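Local coordinates for 2-oxoglutarate-dependent dioxygenase DAO (Oryza sativa subsp. indica, PDB 6KUN), which probably oxidises the auxin indole-3-acetic acid irreversibly to inactive 2-oxoindole-3-acetic acid, using iron(II) and 2-oxoglutarate to keep auxin levels in balance, at residues Ala221-Asn224 against Gly225-Asn229; Thr287-Ala291 against Gly292-Ala296. One frame throughout, in Å; residues are numbered along the deposited sequence.

Contact 1: residues Ala221-Asn224 against Gly225-Asn229; sequences AWSN and GRLHN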
# COMPACT_ATOMS: atom_id res chain seq x y z
N ALA B 221 18.47 -27.86 10.22
CA ALA B 221 18.83 -29.27 10.26
C ALA B 221 19.17 -29.80 8.87
O ALA B 221 20.20 -30.47 8.68
CB ALA B 221 17.71 -30.10 10.92
N TRP B 222 18.36 -29.51 7.88
CA TRP B 222 18.65 -29.92 6.51
C TRP B 222 19.96 -29.34 6.00
O TRP B 222 20.64 -29.96 5.17
CB TRP B 222 17.49 -29.47 5.62
CG TRP B 222 17.64 -29.73 4.17
CD1 TRP B 222 17.14 -30.81 3.48
CD2 TRP B 222 18.27 -28.90 3.23
NE1 TRP B 222 17.47 -30.69 2.15
CE2 TRP B 222 18.15 -29.52 1.97
CE3 TRP B 222 18.93 -27.67 3.31
CZ2 TRP B 222 18.67 -28.96 0.82
CZ3 TRP B 222 19.43 -27.11 2.17
CH2 TRP B 222 19.31 -27.76 0.94
N SER B 223 20.34 -28.16 6.47
CA SER B 223 21.56 -27.53 5.97
C SER B 223 22.79 -27.94 6.76
O SER B 223 23.87 -27.38 6.56
CB SER B 223 21.40 -26.02 6.00
OG SER B 223 21.46 -25.54 7.32
N ASN B 224 22.63 -28.90 7.66
CA ASN B 224 23.67 -29.35 8.57
C ASN B 224 24.24 -28.22 9.40
O ASN B 224 25.45 -28.15 9.60
CB ASN B 224 24.80 -30.05 7.84
CG ASN B 224 25.63 -30.88 8.79
OD1 ASN B 224 25.08 -31.58 9.63
ND2 ASN B 224 26.94 -30.71 8.73
N GLY B 225 23.39 -27.33 9.86
CA GLY B 225 23.83 -26.23 10.69
C GLY B 225 24.24 -24.97 9.95
O GLY B 225 24.57 -23.98 10.59
N ARG B 226 24.22 -24.98 8.62
CA ARG B 226 24.74 -23.85 7.86
C ARG B 226 23.76 -22.69 7.71
O ARG B 226 24.18 -21.55 7.46
CB ARG B 226 25.18 -24.35 6.48
CG ARG B 226 26.40 -25.24 6.53
CD ARG B 226 26.69 -25.89 5.21
NE ARG B 226 27.84 -26.79 5.36
CZ ARG B 226 29.10 -26.35 5.43
NH1 ARG B 226 29.35 -25.06 5.36
NH2 ARG B 226 30.09 -27.22 5.58
N LEU B 227 22.49 -22.93 7.84
CA LEU B 227 21.49 -21.85 7.73
C LEU B 227 20.84 -21.66 9.09
O LEU B 227 20.41 -22.65 9.71
CB LEU B 227 20.44 -22.17 6.69
CG LEU B 227 20.86 -22.53 5.27
CD1 LEU B 227 19.65 -22.92 4.46
CD2 LEU B 227 21.58 -21.41 4.62
N HIS B 228 20.78 -20.42 9.54
CA HIS B 228 20.35 -20.08 10.88
C HIS B 228 18.83 -20.05 10.98
O HIS B 228 18.17 -19.31 10.24
CB HIS B 228 20.89 -18.70 11.28
CG HIS B 228 20.47 -18.25 12.64
ND1 HIS B 228 20.81 -18.95 13.79
CD2 HIS B 228 19.71 -17.21 13.05
CE1 HIS B 228 20.30 -18.33 14.84
NE2 HIS B 228 19.65 -17.26 14.43
N ASN B 229 18.28 -20.81 11.93
CA ASN B 229 16.85 -20.76 12.20
C ASN B 229 16.58 -19.55 13.10
O ASN B 229 16.95 -19.52 14.28
CB ASN B 229 16.35 -22.05 12.83
CG ASN B 229 17.19 -22.52 13.98
OD1 ASN B 229 18.43 -22.32 14.01
ND2 ASN B 229 16.55 -23.18 14.93

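Contact 2: residues Thr287-Ala291 against Gly292-Ala296; sequences TGERA and GEALA. With IAC (1H-indol-3-ylacetic acid), chain H.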
# COMPACT_ATOMS: atom_id res chain seq x y z
N THR B 287 7.43 -30.52 24.59
CA THR B 287 8.42 -29.86 25.43
C THR B 287 8.13 -28.37 25.64
O THR B 287 8.72 -27.75 26.53
CB THR B 287 9.85 -29.93 24.85
OG1 THR B 287 9.86 -29.32 23.55
CG2 THR B 287 10.35 -31.37 24.77
N GLY B 288 7.26 -27.77 24.82
CA GLY B 288 7.11 -26.34 24.76
C GLY B 288 8.31 -25.59 24.23
O GLY B 288 8.40 -24.37 24.41
N GLU B 289 9.26 -26.27 23.62
CA GLU B 289 10.47 -25.63 23.11
C GLU B 289 10.17 -25.23 21.68
O GLU B 289 10.20 -26.07 20.77
CB GLU B 289 11.67 -26.57 23.22
CG GLU B 289 12.02 -26.89 24.68
CD GLU B 289 13.16 -27.89 24.87
OE1 GLU B 289 13.48 -28.66 23.94
OE2 GLU B 289 13.73 -27.91 25.98
N ARG B 290 9.85 -23.95 21.47
CA ARG B 290 9.41 -23.49 20.16
C ARG B 290 10.38 -22.53 19.47
O ARG B 290 10.09 -22.00 18.40
CB ARG B 290 8.03 -22.83 20.27
CG ARG B 290 7.02 -23.64 21.07
CD ARG B 290 5.60 -23.28 20.68
NE ARG B 290 4.62 -24.07 21.42
CZ ARG B 290 4.13 -25.24 21.01
NH1 ARG B 290 3.24 -25.89 21.75
NH2 ARG B 290 4.54 -25.76 19.86
N ALA B 291 11.54 -22.31 20.09
CA ALA B 291 12.54 -21.42 19.52
C ALA B 291 13.78 -22.20 19.08
O ALA B 291 14.88 -21.65 19.07
CB ALA B 291 12.93 -20.34 20.52
N GLY B 292 13.61 -23.45 18.70
CA GLY B 292 14.72 -24.26 18.22
C GLY B 292 15.46 -25.05 19.28
O GLY B 292 16.30 -25.89 18.93
N GLU B 293 15.18 -24.82 20.57
CA GLU B 293 15.89 -25.56 21.61
C GLU B 293 15.71 -27.05 21.42
O GLU B 293 16.63 -27.83 21.69
CB GLU B 293 15.39 -25.15 23.01
CG GLU B 293 15.24 -23.64 23.21
CD GLU B 293 13.83 -23.18 22.89
OE1 GLU B 293 13.35 -22.25 23.54
OE2 GLU B 293 13.21 -23.81 22.00
N ALA B 294 14.53 -27.49 20.96
CA ALA B 294 14.28 -28.91 20.83
C ALA B 294 15.19 -29.58 19.81
O ALA B 294 15.34 -30.79 19.83
CB ALA B 294 12.81 -29.16 20.46
N LEU B 295 15.79 -28.83 18.88
CA LEU B 295 16.71 -29.50 17.97
C LEU B 295 17.91 -30.09 18.69
O LEU B 295 18.54 -31.01 18.18
CB LEU B 295 17.23 -28.56 16.89
CG LEU B 295 16.34 -28.34 15.68
CD1 LEU B 295 17.10 -27.43 14.70
CD2 LEU B 295 15.90 -29.61 15.00
N ALA B 296 18.27 -29.55 19.85
CA ALA B 296 19.42 -30.11 20.57
C ALA B 296 19.12 -31.52 21.05
O ALA B 296 20.04 -32.31 21.27
CB ALA B 296 19.81 -29.23 21.76
C IAC H . 5.02 -25.68 16.11
C1 IAC H . 3.68 -25.61 15.91
C2 IAC H . 2.82 -25.09 16.91
C3 IAC H . 3.35 -24.66 18.10
C4 IAC H . 4.71 -24.72 18.31
C5 IAC H . 5.52 -25.24 17.33
C7 IAC H . 3.44 -26.09 14.68
C8 IAC H . 4.63 -26.47 14.10
C17 IAC H . 2.16 -26.29 13.87
C18 IAC H . 1.69 -25.02 13.18
N IAC H . 5.61 -26.22 15.00
O2 IAC H . 0.45 -24.81 13.09
O3 IAC H . 2.52 -24.21 12.69
O HOH W 1 10.49 -22.07 23.59

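Contact 1: residues Ala221-Asn224 against Gly225-Asn229
With chi1 at 73°, the hydroxyl of Ser223 sits between its own backbone N and carbonyl carbon and leans over the chain that follows; Leu227, its CG turned to the backbone N side and opposite the carbonyl carbon (chi1 -54°), brings its branch point up against the same serine. Ser223 OG accepts a hydrogen bond from Leu227 N at 2.9 Å, with an N-H...O angle of 149°, while Leu227 CG packs on Ser223 CB at 3.6 Å. A small side chain with a hydroxyl suits this place because one oxygen can serve both sides of the bend: OG also gives a hydrogen bond to the carbonyl of Gly219 in the last turn of the helix. The helix itself ends in a Schellman motif, with Gly225 N bonded to Gln220 O and Asn224 N to Ala221 O at 3.1 Å. The same residues form a type I' beta turn from Ser223 to Arg226, closed by Arg226 N bonded to Ser223 O at 3.2 Å. Both central residues of the turn have positive phi, which asparagine tolerates better than most residues, whereas at Gly225 a CB would run into the carbonyl oxygen of Asn224. Beyond the turn, the aliphatic part of Arg226 lies alongside the Ser223 carbonyl, Arg226 CB and CG each coming to 3.3 Å of Ser223 O, and its extended run from CG to NE carries the guanidinium away from the turn. There NH2 makes a salt bridge to Asp265 and NE bonds to Leu263 O, the same carbonyl that takes a bond from Asn224 ND2. Asn224 OD1, the other end of that amide, accepts from Arg271 N, in the segment that links strand 256-257 to strand 275-276.

Contact 2: residues Thr287-Ala291 against Gly292-Ala296
Glu293 folds back on the chain before it to reach Ala291, because its side chain is bent at chi2 (93°) instead of running out straight. The bend lays the carboxylate against the backbone: OE2 accepts a hydrogen bond from Ala291 N at 2.9 Å (N-H...O angle 142°), with the donor lying above the carboxylate plane. The second oxygen works through water, which donates to Glu293 OE1 and to Gly288 O and accepts from Arg290 N at 2.9 Å. The carboxylate thus takes the Ala291 amide directly and the Arg290 amide through water, and the small Ala291 methyl leaves room for OE1 at 3.6 Å from its CB. Gly292 turns the chain between Ala291 and Glu293, at backbone angles where a CB would strike the Ala291 carbonyl. Glu289 does the opposite of Glu293: its chain is extended beyond CG, and OE1 comes to 3.2 Å of Ala294 CA, a place where alanine offers little obstruction. Upstream, Thr287 OG1 accepts from Glu289 N at 3.1 Å in an ST turn at the end of helix 277-287, and also bonds to Leu283 O. The Arg290 side chain leaves on the side away from Gly292-Ala296, and its guanidinium lies in the indole-3-acetic acid pocket, which Arg284 also lines; it overlaps the indole so closely in the model that the details there are doubtful. Glu289 OE1 and Glu293 OE2 stay 5.2 Å apart, and with Glu289 paired to Arg297 and Glu293 accepting from the Ala291 N-H and from a water, both carboxylates can probably stay charged despite their nearness.

Overall arrangement
Contact 1 comes first along the chain, at the end of helix 217-222, and contact 2 follows at the end of helix 277-287; their centres are about 15 Å apart. Both are turns that lead the chain out of a helix, and they meet where Asn229 ND2 lies 3.9 Å from Gly292 CA. Leu295 also packs on Asp217 and Gln220 of the earlier helix, joining the C-terminal region to the jelly-roll domain. Residues 225-229 lead into strand 232-235, which begins with the predicted iron ligand His232, whereas 287-291 presents Arg290 to the auxin pocket. The two bends pack together, contact 2 at the auxin pocket and contact 1 away from the annotated sites.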